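Local coordinates for extracellular solute-binding protein, family 1 (Trichodesmium erythraeum IMS101, PDB 6G7N) that binds ferric iron as the extracellular solute-binding protein, IdiA/FutA, that probably delivers it to an ABC transporter, at residues I75-I84 with I249-S257; Q261-E270 with V273-L283. All coordinates share one frame; numbering follows the deposited sequence. Where two conformers were deposited one is given.

Interaction 1: I75-I84 with I249-S257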
ATOM      1  N   ILE A  75      12.233 -17.599   0.107  1.00 12.49           N
ATOM      2  CA  ILE A  75      13.339 -17.358   1.001  1.00 12.63           C
ATOM      3  C   ILE A  75      12.944 -17.657   2.430  1.00 12.28           C
ATOM      4  O   ILE A  75      11.949 -17.121   2.905  1.00 14.01           O
ATOM      5  CB  ILE A  75      13.793 -15.874   0.882  1.00 14.23           C
ATOM      6  CG1 ILE A  75      14.220 -15.517  -0.533  1.00 15.50           C
ATOM      7  CG2 ILE A  75      14.901 -15.571   1.901  1.00 15.62           C
ATOM      8  CD1 ILE A  75      15.386 -16.272  -1.059  1.00 15.29           C
ATOM      9  N   SER A  76      13.754 -18.472   3.113  1.00 13.72           N
ATOM     10  CA  SER A  76      13.537 -18.786   4.518  0.70 13.84           C
ATOM     11  C   SER A  76      14.647 -18.146   5.350  1.00 13.14           C
ATOM     12  O   SER A  76      15.785 -18.595   5.325  1.00 16.33           O
ATOM     13  CB  SER A  76      13.490 -20.305   4.720  0.70 17.18           C
ATOM     14  OG  SER A  76      12.300 -20.816   4.123  0.70 21.96           O
ATOM     15  N   SER A  77      14.287 -17.108   6.082  1.00 12.61           N
ATOM     16  CA  SER A  77      15.205 -16.318   6.911  1.00 12.21           C
ATOM     17  C   SER A  77      14.594 -16.087   8.261  1.00 11.18           C
ATOM     18  O   SER A  77      13.508 -15.523   8.358  1.00 11.13           O
ATOM     19  CB  SER A  77      15.456 -14.967   6.226  1.00 13.23           C
ATOM     20  OG  SER A  77      16.004 -14.019   7.133  1.00 13.33           O
ATOM     21  N   SER A  78      15.296 -16.481   9.319  1.00 11.42           N
ATOM     22  CA  SER A  78      14.863 -16.186  10.680  1.00 11.22           C
ATOM     23  C   SER A  78      14.676 -14.676  10.877  1.00 10.73           C
ATOM     24  O   SER A  78      13.746 -14.250  11.547  1.00 11.58           O
ATOM     25  CB  SER A  78      15.875 -16.722  11.685  1.00 12.54           C
ATOM     26  OG  SER A  78      15.606 -16.350  13.010  1.00 15.52           O
ATOM     27  N   THR A  79      15.608 -13.886  10.343  1.00 10.90           N
ATOM     28  CA  THR A  79      15.509 -12.450  10.473  1.00 11.08           C
ATOM     29  C   THR A  79      14.237 -11.888   9.818  1.00 10.84           C
ATOM     30  O   THR A  79      13.488 -11.129  10.431  1.00 10.98           O
ATOM     31  CB  THR A  79      16.774 -11.781   9.914  1.00 12.51           C
ATOM     32  OG1 THR A  79      17.876 -12.177  10.735  1.00 15.64           O
ATOM     33  CG2 THR A  79      16.691 -10.294   9.871  1.00 14.08           C
ATOM     34  N   LEU A  80      13.978 -12.272   8.576  1.00 10.08           N
ATOM     35  CA  LEU A  80      12.771 -11.772   7.914  1.00  9.66           C
ATOM     36  C   LEU A  80      11.509 -12.229   8.644  1.00  9.17           C
ATOM     37  O   LEU A  80      10.579 -11.447   8.841  1.00  9.93           O
ATOM     38  CB  LEU A  80      12.691 -12.216   6.456  1.00 10.19           C
ATOM     39  CG  LEU A  80      13.791 -11.708   5.531  1.00 10.75           C
ATOM     40  CD1 LEU A  80      13.580 -12.200   4.118  1.00 11.91           C
ATOM     41  CD2 LEU A  80      13.910 -10.205   5.539  1.00 11.63           C
ATOM     42  N   ASN A  81      11.459 -13.506   9.027  1.00  8.98           N
ATOM     43  CA  ASN A  81      10.239 -14.007   9.593  1.00  9.10           C
ATOM     44  C   ASN A  81       9.976 -13.452  10.977  1.00  9.00           C
ATOM     45  O   ASN A  81       8.827 -13.190  11.352  1.00  9.49           O
ATOM     46  CB  ASN A  81      10.193 -15.516   9.594  1.00  9.49           C
ATOM     47  CG  ASN A  81      10.172 -16.128   8.212  1.00 10.34           C
ATOM     48  OD1 ASN A  81       9.823 -15.488   7.213  1.00 11.52           O
ATOM     49  ND2 ASN A  81      10.560 -17.398   8.151  1.00 12.79           N
ATOM     50  N   ASN A  82      11.028 -13.321  11.781  1.00  9.29           N
ATOM     51  CA  ASN A  82      10.839 -12.788  13.121  1.00  9.46           C
ATOM     52  C   ASN A  82      10.482 -11.284  13.099  1.00  9.19           C
ATOM     53  O   ASN A  82       9.632 -10.847  13.869  1.00  9.91           O
ATOM     54  CB  ASN A  82      12.075 -13.030  13.993  1.00 10.00           C
ATOM     55  CG  ASN A  82      11.847 -12.533  15.399  1.00 12.00           C
ATOM     56  OD1 ASN A  82      10.836 -12.857  16.040  1.00 12.47           O
ATOM     57  ND2 ASN A  82      12.755 -11.617  15.850  1.00 16.21           N
ATOM     58  N   LYS A  83      11.156 -10.527  12.254  1.00  8.90           N
ATOM     59  CA  LYS A  83      10.982  -9.087  12.257  1.00  9.02           C
ATOM     60  C   LYS A  83       9.771  -8.593  11.461  1.00  8.79           C
ATOM     61  O   LYS A  83       9.260  -7.513  11.768  1.00  9.48           O
ATOM     62  CB  LYS A  83      12.255  -8.385  11.754  1.00  9.72           C
ATOM     63  CG  LYS A  83      13.465  -8.600  12.667  1.00 11.13           C
ATOM     64  CD  LYS A  83      13.304  -7.974  14.040  1.00 13.19           C
ATOM     65  CE  LYS A  83      14.546  -8.133  14.879  1.00 15.35           C
ATOM     66  NZ  LYS A  83      14.407  -7.483  16.206  1.00 17.97           N
ATOM     67  N   ILE A  84       9.351  -9.322  10.421  1.00  8.63           N
ATOM     68  CA  ILE A  84       8.201  -8.896   9.610  1.00  8.73           C
ATOM     69  C   ILE A  84       6.979  -9.620  10.132  1.00  8.68           C
ATOM     70  O   ILE A  84       6.943 -10.855  10.172  1.00  8.74           O
ATOM     71  CB  ILE A  84       8.421  -9.146   8.127  1.00  9.01           C
ATOM     72  CG1 ILE A  84       9.674  -8.435   7.636  1.00  9.04           C
ATOM     73  CG2 ILE A  84       7.205  -8.721   7.346  1.00  9.45           C
ATOM     74  CD1 ILE A  84      10.054  -8.704   6.207  1.00 10.14           C
ATOM     75  N   ILE A 249      19.444 -11.828  -0.509  1.00 12.43           N
ATOM     76  CA  ILE A 249      18.949 -12.131   0.846  1.00 12.10           C
ATOM     77  C   ILE A 249      19.523 -11.129   1.841  1.00 12.27           C
ATOM     78  O   ILE A 249      18.807 -10.629   2.722  1.00 13.04           O
ATOM     79  CB  ILE A 249      19.270 -13.583   1.231  1.00 13.69           C
ATOM     80  CG1 ILE A 249      18.511 -14.578   0.329  1.00 14.70           C
ATOM     81  CG2 ILE A 249      18.947 -13.806   2.702  1.00 14.85           C
ATOM     82  CD1 ILE A 249      19.023 -15.998   0.456  1.00 16.28           C
ATOM     83  N   LYS A 250      20.829 -10.824   1.723  1.00 12.31           N
ATOM     84  CA  LYS A 250      21.433  -9.825   2.628  1.00 12.47           C
ATOM     85  C   LYS A 250      20.717  -8.487   2.527  1.00 11.06           C
ATOM     86  O   LYS A 250      20.563  -7.782   3.554  1.00 11.78           O
ATOM     87  CB  LYS A 250      22.920  -9.639   2.335  1.00 13.35           C
ATOM     88  CG  LYS A 250      23.813 -10.789   2.788  1.00 15.94           C
ATOM     89  CD  LYS A 250      25.291 -10.474   2.548  1.00 19.02           C
ATOM     90  CE  LYS A 250      26.220 -11.586   3.046  1.00 21.77           C
ATOM     91  NZ  LYS A 250      27.662 -11.233   2.920  1.00 26.13           N
ATOM     92  N   PHE A 251      20.327  -8.099   1.322  1.00 11.12           N
ATOM     93  CA  PHE A 251      19.626  -6.832   1.155  1.00 11.10           C
ATOM     94  C   PHE A 251      18.264  -6.849   1.841  1.00 11.27           C
ATOM     95  O   PHE A 251      17.952  -5.896   2.592  1.00 10.97           O
ATOM     96  CB  PHE A 251      19.497  -6.503  -0.332  1.00 12.05           C
ATOM     97  CG  PHE A 251      18.905  -5.140  -0.580  1.00 12.40           C
ATOM     98  CD1 PHE A 251      19.621  -3.996  -0.285  1.00 13.30           C
ATOM     99  CD2 PHE A 251      17.628  -4.993  -1.092  1.00 12.44           C
ATOM    100  CE1 PHE A 251      19.098  -2.728  -0.488  1.00 14.48           C
ATOM    101  CE2 PHE A 251      17.093  -3.731  -1.317  1.00 12.97           C
ATOM    102  CZ  PHE A 251      17.825  -2.603  -1.021  1.00 14.60           C
ATOM    103  N   LEU A 252      17.475  -7.894   1.626  1.00 11.22           N
ATOM    104  CA  LEU A 252      16.183  -7.961   2.320  1.00 10.87           C
ATOM    105  C   LEU A 252      16.349  -7.936   3.830  1.00 10.72           C
ATOM    106  O   LEU A 252      15.600  -7.255   4.547  1.00 10.91           O
ATOM    107  CB  LEU A 252      15.389  -9.191   1.892  1.00 11.38           C
ATOM    108  CG  LEU A 252      15.038  -9.314   0.402  1.00 13.37           C
ATOM    109  CD1 LEU A 252      14.051 -10.440   0.238  1.00 14.82           C
ATOM    110  CD2 LEU A 252      14.493  -7.990  -0.177  1.00 13.43           C
ATOM    111  N   GLU A 253      17.331  -8.677   4.334  1.00 10.75           N
ATOM    112  CA  GLU A 253      17.561  -8.690   5.781  1.00 11.00           C
ATOM    113  C   GLU A 253      17.984  -7.310   6.276  1.00 10.82           C
ATOM    114  O   GLU A 253      17.554  -6.869   7.344  1.00 11.78           O
ATOM    115  CB  GLU A 253      18.566  -9.751   6.151  1.00 11.52           C
ATOM    116  CG  GLU A 253      18.012 -11.148   5.976  1.00 11.95           C
ATOM    117  CD  GLU A 253      18.974 -12.281   6.307  1.00 14.75           C
ATOM    118  OE1 GLU A 253      20.202 -12.076   6.276  1.00 20.71           O
ATOM    119  OE2 GLU A 253      18.488 -13.419   6.527  1.00 16.19           O
ATOM    120  N   TYR A 254      18.836  -6.615   5.522  1.00 10.62           N
ATOM    121  CA  TYR A 254      19.219  -5.263   5.898  1.00 10.92           C
ATOM    122  C   TYR A 254      18.006  -4.340   6.012  1.00 10.62           C
ATOM    123  O   TYR A 254      17.936  -3.501   6.917  1.00 10.81           O
ATOM    124  CB  TYR A 254      20.247  -4.736   4.885  1.00 11.59           C
ATOM    125  CG  TYR A 254      20.438  -3.255   5.011  1.00 12.78           C
ATOM    126  CD1 TYR A 254      21.119  -2.687   6.080  1.00 15.66           C
ATOM    127  CD2 TYR A 254      19.829  -2.386   4.095  1.00 14.48           C
ATOM    128  CE1 TYR A 254      21.208  -1.299   6.206  1.00 18.12           C
ATOM    129  CE2 TYR A 254      19.906  -1.035   4.226  1.00 17.25           C
ATOM    130  CZ  TYR A 254      20.579  -0.489   5.275  1.00 17.38           C
ATOM    131  OH  TYR A 254      20.584   0.887   5.425  1.00 22.37           O
ATOM    132  N   LEU A 255      17.024  -4.510   5.122  1.00 10.40           N
ATOM    133  CA  LEU A 255      15.849  -3.645   5.133  1.00 10.55           C
ATOM    134  C   LEU A 255      15.016  -3.714   6.400  1.00  9.91           C
ATOM    135  O   LEU A 255      14.254  -2.769   6.660  1.00 10.96           O
ATOM    136  CB  LEU A 255      14.961  -3.901   3.922  1.00 11.04           C
ATOM    137  CG  LEU A 255      15.522  -3.467   2.561  1.00 12.82           C
ATOM    138  CD1 LEU A 255      14.532  -3.882   1.482  1.00 14.61           C
ATOM    139  CD2 LEU A 255      15.777  -1.987   2.500  1.00 15.21           C
ATOM    140  N   VAL A 256      15.122  -4.798   7.181  1.00  9.82           N
ATOM    141  CA  VAL A 256      14.382  -4.874   8.439  1.00 10.48           C
ATOM    142  C   VAL A 256      15.156  -4.325   9.626  1.00 10.71           C
ATOM    143  O   VAL A 256      14.621  -4.290  10.735  1.00 12.28           O
ATOM    144  CB  VAL A 256      13.801  -6.264   8.740  1.00 11.27           C
ATOM    145  CG1 VAL A 256      12.923  -6.730   7.584  1.00 13.61           C
ATOM    146  CG2 VAL A 256      14.867  -7.297   9.052  1.00 12.66           C
ATOM    147  N   SER A 257      16.406  -3.901   9.420  1.00 10.90           N
ATOM    148  CA  SER A 257      17.147  -3.281  10.504  1.00 12.15           C
ATOM    149  C   SER A 257      16.458  -1.973  10.941  1.00 11.92           C
ATOM    150  O   SER A 257      15.811  -1.307  10.131  1.00 12.09           O
ATOM    151  CB  SER A 257      18.598  -3.019  10.102  1.00 12.96           C
ATOM    152  OG  SER A 257      18.703  -2.003   9.106  1.00 13.58           O
TER
HETATM  153  O   HOH W   1      18.357 -14.780   9.460  1.00 19.45           O

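Interaction 2: Q261-E270 with V273-L283. With DAL (D-alanine), chain C.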
ATOM      1  N   GLN A 261      14.664   0.573   8.358  1.00 11.23           N
ATOM      2  CA  GLN A 261      13.233   0.742   8.513  1.00 11.55           C
ATOM      3  C   GLN A 261      12.839   2.207   8.593  1.00 12.56           C
ATOM      4  O   GLN A 261      11.860   2.637   7.972  1.00 12.94           O
ATOM      5  CB  GLN A 261      12.722  -0.025   9.752  1.00 10.84           C
ATOM      6  CG  GLN A 261      12.570  -1.521   9.504  1.00 10.68           C
ATOM      7  CD  GLN A 261      11.322  -1.769   8.697  1.00  9.71           C
ATOM      8  OE1 GLN A 261      10.195  -1.581   9.186  1.00 10.28           O
ATOM      9  NE2 GLN A 261      11.510  -2.159   7.441  1.00 10.73           N
ATOM     10  N   LYS A 262      13.611   2.975   9.354  1.00 12.92           N
ATOM     11  CA  LYS A 262      13.348   4.416   9.447  1.00 14.51           C
ATOM     12  C   LYS A 262      13.489   5.084   8.078  1.00 13.52           C
ATOM     13  O   LYS A 262      12.594   5.822   7.635  1.00 15.05           O
ATOM     14  CB  LYS A 262      14.290   5.055  10.446  1.00 16.32           C
ATOM     15  CG  LYS A 262      14.168   6.565  10.531  1.00 19.64           C
ATOM     16  CD  LYS A 262      15.154   7.180  11.520  1.00 22.57           C
ATOM     17  CE  LYS A 262      15.126   8.702  11.520  1.00 26.34           C
ATOM     18  NZ  LYS A 262      13.806   9.230  11.919  1.00 32.11           N
ATOM     19  N   ILE A 263      14.609   4.884   7.408  1.00 13.45           N
ATOM     20  CA  ILE A 263      14.854   5.590   6.161  1.00 14.04           C
ATOM     21  C   ILE A 263      13.834   5.183   5.099  1.00 13.03           C
ATOM     22  O   ILE A 263      13.277   6.051   4.409  1.00 14.28           O
ATOM     23  CB  ILE A 263      16.269   5.293   5.644  1.00 15.71           C
ATOM     24  CG1 ILE A 263      17.340   5.884   6.569  1.00 18.38           C
ATOM     25  CG2 ILE A 263      16.445   5.816   4.222  1.00 16.84           C
ATOM     26  CD1 ILE A 263      18.730   5.322   6.367  1.00 21.25           C
ATOM     27  N   PHE A 264      13.578   3.888   4.977  1.00 12.34           N
ATOM     28  CA  PHE A 264      12.704   3.406   3.921  1.00 12.61           C
ATOM     29  C   PHE A 264      11.270   3.854   4.162  1.00 12.88           C
ATOM     30  O   PHE A 264      10.584   4.287   3.223  1.00 13.54           O
ATOM     31  CB  PHE A 264      12.784   1.883   3.841  1.00 12.82           C
ATOM     32  CG  PHE A 264      11.980   1.293   2.724  1.00 12.65           C
ATOM     33  CD1 PHE A 264      12.308   1.517   1.389  1.00 15.07           C
ATOM     34  CD2 PHE A 264      10.825   0.565   3.004  1.00 12.30           C
ATOM     35  CE1 PHE A 264      11.542   0.970   0.377  1.00 15.58           C
ATOM     36  CE2 PHE A 264      10.057   0.046   1.990  1.00 12.53           C
ATOM     37  CZ  PHE A 264      10.430   0.237   0.682  1.00 13.71           C
ATOM     38  N   SER A 265      10.780   3.717   5.393  1.00 12.68           N
ATOM     39  CA  SER A 265       9.394   4.087   5.668  0.50 13.67           C
ATOM     40  C   SER A 265       9.208   5.597   5.550  1.00 14.59           C
ATOM     41  O   SER A 265       8.263   6.087   4.917  1.00 15.01           O
ATOM     42  CB  SER A 265       8.951   3.561   7.044  0.50 14.91           C
ATOM     43  OG  SER A 265       9.200   2.165   7.167  0.50 17.17           O
ATOM     44  N   GLU A 266      10.118   6.363   6.141  1.00 15.11           N
ATOM     45  CA  GLU A 266       9.977   7.800   6.161  1.00 16.59           C
ATOM     46  C   GLU A 266      10.110   8.426   4.794  1.00 15.25           C
ATOM     47  O   GLU A 266       9.502   9.475   4.549  1.00 16.98           O
ATOM     48  CB  GLU A 266      10.918   8.430   7.176  1.00 18.00           C
ATOM     49  CG  GLU A 266      10.512   8.046   8.587  1.00 21.89           C
ATOM     50  CD  GLU A 266      11.326   8.703   9.669  1.00 24.06           C
ATOM     51  OE1 GLU A 266      12.228   9.535   9.374  1.00 31.27           O
ATOM     52  OE2 GLU A 266      11.069   8.366  10.853  1.00 27.70           O
ATOM     53  N   GLY A 267      10.793   7.752   3.868  1.00 15.82           N
ATOM     54  CA  GLY A 267      10.961   8.253   2.515  1.00 16.65           C
ATOM     55  C   GLY A 267       9.628   8.458   1.790  1.00 15.89           C
ATOM     56  O   GLY A 267       9.554   9.259   0.858  1.00 17.16           O
ATOM     57  N   ASN A 268       8.602   7.699   2.157  1.00 14.05           N
ATOM     58  CA  ASN A 268       7.269   7.917   1.633  1.00 13.52           C
ATOM     59  C   ASN A 268       6.214   8.112   2.704  1.00 12.49           C
ATOM     60  O   ASN A 268       5.034   7.852   2.444  1.00 12.07           O
ATOM     61  CB  ASN A 268       6.855   6.793   0.669  1.00 13.97           C
ATOM     62  CG  ASN A 268       5.607   7.135  -0.129  1.00 14.07           C
ATOM     63  OD1 ASN A 268       5.423   8.301  -0.551  1.00 15.39           O
ATOM     64  ND2 ASN A 268       4.764   6.129  -0.395  1.00 15.15           N
ATOM     65  N   ASN A 269       6.607   8.562   3.886  1.00 11.91           N
ATOM     66  CA  ASN A 269       5.651   8.795   4.959  1.00 12.02           C
ATOM     67  C   ASN A 269       4.776   7.593   5.278  1.00 11.31           C
ATOM     68  O   ASN A 269       3.615   7.746   5.637  1.00 11.56           O
ATOM     69  CB  ASN A 269       4.789  10.031   4.677  1.00 12.51           C
ATOM     70  CG  ASN A 269       5.623  11.254   4.442  1.00 13.39           C
ATOM     71  OD1 ASN A 269       6.390  11.659   5.298  1.00 15.65           O
ATOM     72  ND2 ASN A 269       5.499  11.835   3.254  1.00 15.41           N
ATOM     73  N   GLU A 270       5.377   6.402   5.191  1.00 10.87           N
ATOM     74  CA  GLU A 270       4.757   5.131   5.549  1.00 10.75           C
ATOM     75  C   GLU A 270       5.168   4.731   6.974  1.00 10.65           C
ATOM     76  O   GLU A 270       6.072   5.336   7.575  1.00 12.28           O
ATOM     77  CB  GLU A 270       5.092   4.050   4.503  1.00 11.24           C
ATOM     78  CG  GLU A 270       4.414   4.338   3.189  1.00 11.35           C
ATOM     79  CD  GLU A 270       4.655   3.290   2.115  1.00 11.48           C
ATOM     80  OE1 GLU A 270       4.492   2.062   2.397  1.00 11.80           O
ATOM     81  OE2 GLU A 270       4.968   3.671   0.959  1.00 13.15           O
ATOM     82  N   VAL A 273       7.306  -1.716   9.262  1.00  9.45           N
ATOM     83  CA  VAL A 273       6.707  -3.013   9.584  1.00  9.57           C
ATOM     84  C   VAL A 273       7.262  -3.619  10.875  1.00  9.57           C
ATOM     85  O   VAL A 273       6.596  -4.467  11.473  1.00 10.92           O
ATOM     86  CB  VAL A 273       6.804  -4.040   8.436  1.00 10.02           C
ATOM     87  CG1 VAL A 273       6.162  -3.498   7.179  1.00 10.45           C
ATOM     88  CG2 VAL A 273       8.229  -4.488   8.193  1.00 10.67           C
ATOM     89  N   VAL A 274       8.469  -3.202  11.289  1.00  9.71           N
ATOM     90  CA  VAL A 274       9.143  -3.845  12.410  1.00 10.19           C
ATOM     91  C   VAL A 274       8.726  -3.223  13.732  1.00 10.70           C
ATOM     92  O   VAL A 274       8.787  -2.010  13.918  1.00 11.54           O
ATOM     93  CB  VAL A 274      10.657  -3.810  12.208  1.00 10.07           C
ATOM     94  CG1 VAL A 274      11.387  -4.386  13.421  1.00 11.67           C
ATOM     95  CG2 VAL A 274      11.076  -4.537  10.946  1.00 10.33           C
ATOM     96  N   ALA A 275       8.324  -4.083  14.654  1.00 11.42           N
ATOM     97  CA  ALA A 275       7.921  -3.650  15.984  1.00 13.02           C
ATOM     98  C   ALA A 275       9.051  -2.871  16.659  1.00 13.26           C
ATOM     99  O   ALA A 275      10.221  -3.259  16.597  1.00 14.94           O
ATOM    100  CB  ALA A 275       7.535  -4.844  16.845  1.00 14.20           C
ATOM    101  N   GLY A 276       8.692  -1.769  17.304  1.00 14.67           N
ATOM    102  CA  GLY A 276       9.641  -1.000  18.084  1.00 16.27           C
ATOM    103  C   GLY A 276      10.355   0.102  17.329  1.00 16.32           C
ATOM    104  O   GLY A 276      10.975   0.983  17.944  1.00 21.15           O
ATOM    105  N   VAL A 277      10.291   0.103  16.003  1.00 13.03           N
ATOM    106  CA  VAL A 277      10.900   1.186  15.258  1.00 12.83           C
ATOM    107  C   VAL A 277      10.017   2.429  15.438  1.00 12.54           C
ATOM    108  O   VAL A 277       8.809   2.377  15.183  1.00 13.54           O
ATOM    109  CB  VAL A 277      11.031   0.801  13.779  1.00 12.37           C
ATOM    110  CG1 VAL A 277      11.572   1.965  12.963  1.00 13.10           C
ATOM    111  CG2 VAL A 277      11.935  -0.408  13.633  1.00 13.54           C
ATOM    112  N   PRO A 278      10.596   3.560  15.833  1.00 14.11           N
ATOM    113  CA  PRO A 278       9.800   4.774  15.989  1.00 15.03           C
ATOM    114  C   PRO A 278       9.090   5.188  14.703  1.00 14.79           C
ATOM    115  O   PRO A 278       9.610   5.009  13.598  1.00 16.29           O
ATOM    116  CB  PRO A 278      10.821   5.823  16.445  1.00 17.39           C
ATOM    117  CG  PRO A 278      11.846   4.997  17.157  1.00 18.27           C
ATOM    118  CD  PRO A 278      11.981   3.763  16.297  1.00 16.08           C
ATOM    119  N   ILE A 279       7.922   5.781  14.891  1.00 16.64           N
ATOM    120  CA  ILE A 279       7.035   6.254  13.851  1.00 17.36           C
ATOM    121  C   ILE A 279       7.464   7.653  13.388  1.00 17.33           C
ATOM    122  O   ILE A 279       7.883   8.461  14.208  1.00 19.31           O
ATOM    123  CB  ILE A 279       5.579   6.326  14.453  1.00 20.30           C
ATOM    124  CG1 ILE A 279       5.156   4.963  15.039  1.00 20.55           C
ATOM    125  CG2 ILE A 279       4.561   6.804  13.437  1.00 22.53           C
ATOM    126  CD1 ILE A 279       5.400   3.842  14.080  1.00 19.45           C
ATOM    127  N   ALA A 280       7.321   7.954  12.092  1.00 17.08           N
ATOM    128  CA  ALA A 280       7.610   9.302  11.570  1.00 17.81           C
ATOM    129  C   ALA A 280       6.877  10.389  12.351  1.00 16.52           C
ATOM    130  O   ALA A 280       5.681  10.236  12.696  1.00 17.22           O
ATOM    131  CB  ALA A 280       7.235   9.429  10.100  1.00 18.02           C
ATOM    132  N   SER A 281       7.546  11.518  12.555  1.00 17.44           N
ATOM    133  CA  SER A 281       6.931  12.610  13.298  0.50 18.56           C
ATOM    134  C   SER A 281       5.594  13.068  12.703  1.00 17.34           C
ATOM    135  O   SER A 281       4.657  13.367  13.447  1.00 19.00           O
ATOM    136  CB  SER A 281       7.892  13.789  13.403  0.50 20.34           C
ATOM    137  OG  SER A 281       9.068  13.388  14.076  0.50 23.90           O
ATOM    138  N   VAL A 282       5.485  13.081  11.374  1.00 16.06           N
ATOM    139  CA  VAL A 282       4.267  13.525  10.717  1.00 16.53           C
ATOM    140  C   VAL A 282       3.086  12.581  10.988  1.00 15.15           C
ATOM    141  O   VAL A 282       1.928  12.982  10.911  1.00 17.25           O
ATOM    142  CB  VAL A 282       4.498  13.689   9.186  1.00 16.50           C
ATOM    143  CG1 VAL A 282       4.776  12.354   8.496  1.00 16.73           C
ATOM    144  CG2 VAL A 282       3.333  14.413   8.513  1.00 18.24           C
ATOM    145  N   LEU A 283       3.365  11.297  11.235  1.00 14.85           N
ATOM    146  CA  LEU A 283       2.306  10.327  11.513  1.00 14.68           C
ATOM    147  C   LEU A 283       1.864  10.286  12.972  1.00 14.79           C
ATOM    148  O   LEU A 283       0.731   9.888  13.246  1.00 15.96           O
ATOM    149  CB  LEU A 283       2.748   8.931  11.058  1.00 13.40           C
ATOM    150  CG  LEU A 283       3.028   8.791   9.559  1.00 14.12           C
ATOM    151  CD1 LEU A 283       3.644   7.435   9.232  1.00 14.17           C
ATOM    152  CD2 LEU A 283       1.769   9.017   8.739  1.00 15.15           C
TER
HETATM  153  N   DAL C 401       2.135   5.587  -5.556  0.80 20.99           N
HETATM  154  CA  DAL C 401       3.576   5.647  -5.141  0.80 22.85           C
HETATM  155  CB  DAL C 401       4.466   5.055  -6.222  0.80 27.91           C
HETATM  156  C   DAL C 401       3.832   5.015  -3.812  0.80 18.87           C
HETATM  157  O   DAL C 401       2.825   4.661  -3.167  0.80 16.87           O
HETATM  158  OXT DAL C 401       5.029   4.885  -3.436  0.80 21.78           O
HETATM  159  O   HOH W   2       9.854   5.661  10.874  1.00 22.72           O
HETATM  160  O   HOH W   3      10.350  11.574  11.658  1.00 32.33           O
HETATM  161  O   HOH W   4       7.171   5.904  10.120  1.00 20.53           O

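Interaction 1: I75-I84 with I249-S257
The carboxylate of Glu253 is met by Ser77, whose OG donates to the anti lone pair of OE2 over 2.6 Å. A water also donates to OE2 and accepts from Thr79 N, so the carboxylate is held both directly and through solvent. Ser77 is the N-cap of helix 78-83: with OG anti to the backbone N (chi1 163°), it accepts a nearly straight bond from Leu80 N (3.0 Å, 174°) while giving its proton to Glu253. The negative charge thus lies at the start of this helix, where the helix dipole probably favours the ionised form. On the far side of the partner helix, one face of the Phe251 ring carries Leu255 CG, offset toward the rim, and the ring pairs edge-to-face with Phe21. In this solute-binding-protein fold, helix 78-83 and residues 249-255 of the partner helix run side by side, the axes of these short segments 9.2 Å apart and inclined by 29°, beside the mixed sheet: Leu252 and Val256 touch Phe98 of strand 96-108, while Ile75 and Leu252 touch Val238 of strand 231-239. Val256 sends its two methyls to different neighbours. Its CG1 meets Ile84 CG1 at 3.7 Å, the two side chains crossing at about a right angle, and its CG2 presses on Thr79 CG2 at 3.6 Å and also touches Lys83 CB, beyond which the bent lysine chain leads away. Leu80 pushes CD2 over the backbone of the opposing helix, 3.5 Å from Leu252 O. Before the cap in sequence, Ile75 CD1 rests on Ile249 CG1 at 3.8 Å.

Interaction 2: Q261-E270 with V273-L283
Gln261 reaches across to Val273 and Val274 from a helix that ends in a Schellman motif, in which Glu270 N bonds to Ser265 O, Asn269 N to Glu266 O, and Asn269 takes positive phi. Strand 271-272 follows, and the chain after it returns along helix 258-266. The tight part lies around Gln261, whose chain is bent at chi2 (-76°) and brings the amide to the returning backbone. OE1 accepts from Val273 N at 2.9 Å, in the carbonyl plane, and from Val274 N at 3.2 Å, well above that plane. NE2 is used as well, by Leu255 O and Phe98 O, so both ends of this buried amide are satisfied and its rotation is fixed. Val274 CG2 lies 3.6 Å from Gln261 CD, and both methyls of Val277 close on Gln261 CB. Farther along, Leu283 CD1 sits against the carbonyl oxygens of Asn269 and Glu270, and Val282 CG1 touches Asn269 OD1, an atom that also accepts from Arg204 of helix 196-204. The Glu266 side is looser and more hydrated. Its CG touches Ala280 CB at 3.9 Å, but its carboxylate pairs with Lys262 NZ within the helix (3.0 Å to OE1) and is linked to Pro278 O by a water on OE2. Another water joins Glu270 O to Ala280 N. Within the Schellman turn Asn268 lines the ligand pocket: its ND2 donates to the anti lone pair of Glu270 OE2 (2.8 Å), Glu270 being held in turn by Ser99 and a salt bridge with Arg101, and the same ND2 lies 3.3 Å from OXT of D-alanine.

How the interactions relate
Interactions 1 and 2 follow in series along the chain and adjoin, their centres about 17 Å apart. Helix 258-266 follows helix 245-255 after a two-residue break, and Gln261 spans the junction: its NE2 lies 2.9 Å from Leu255 O, a probable hydrogen bond. Val274 CG2 packs 3.6 Å from Val256 O and equally close to Lys83 O, so the returning loop of interaction 2 touches both segments of interaction 1. It is interaction 2 that reaches the ligands. Asn268 belongs to the pocket, and the Glu270 side chain is about 6 Å from the iron(III) ion, which Tyr141, Tyr197 and Tyr198 bind.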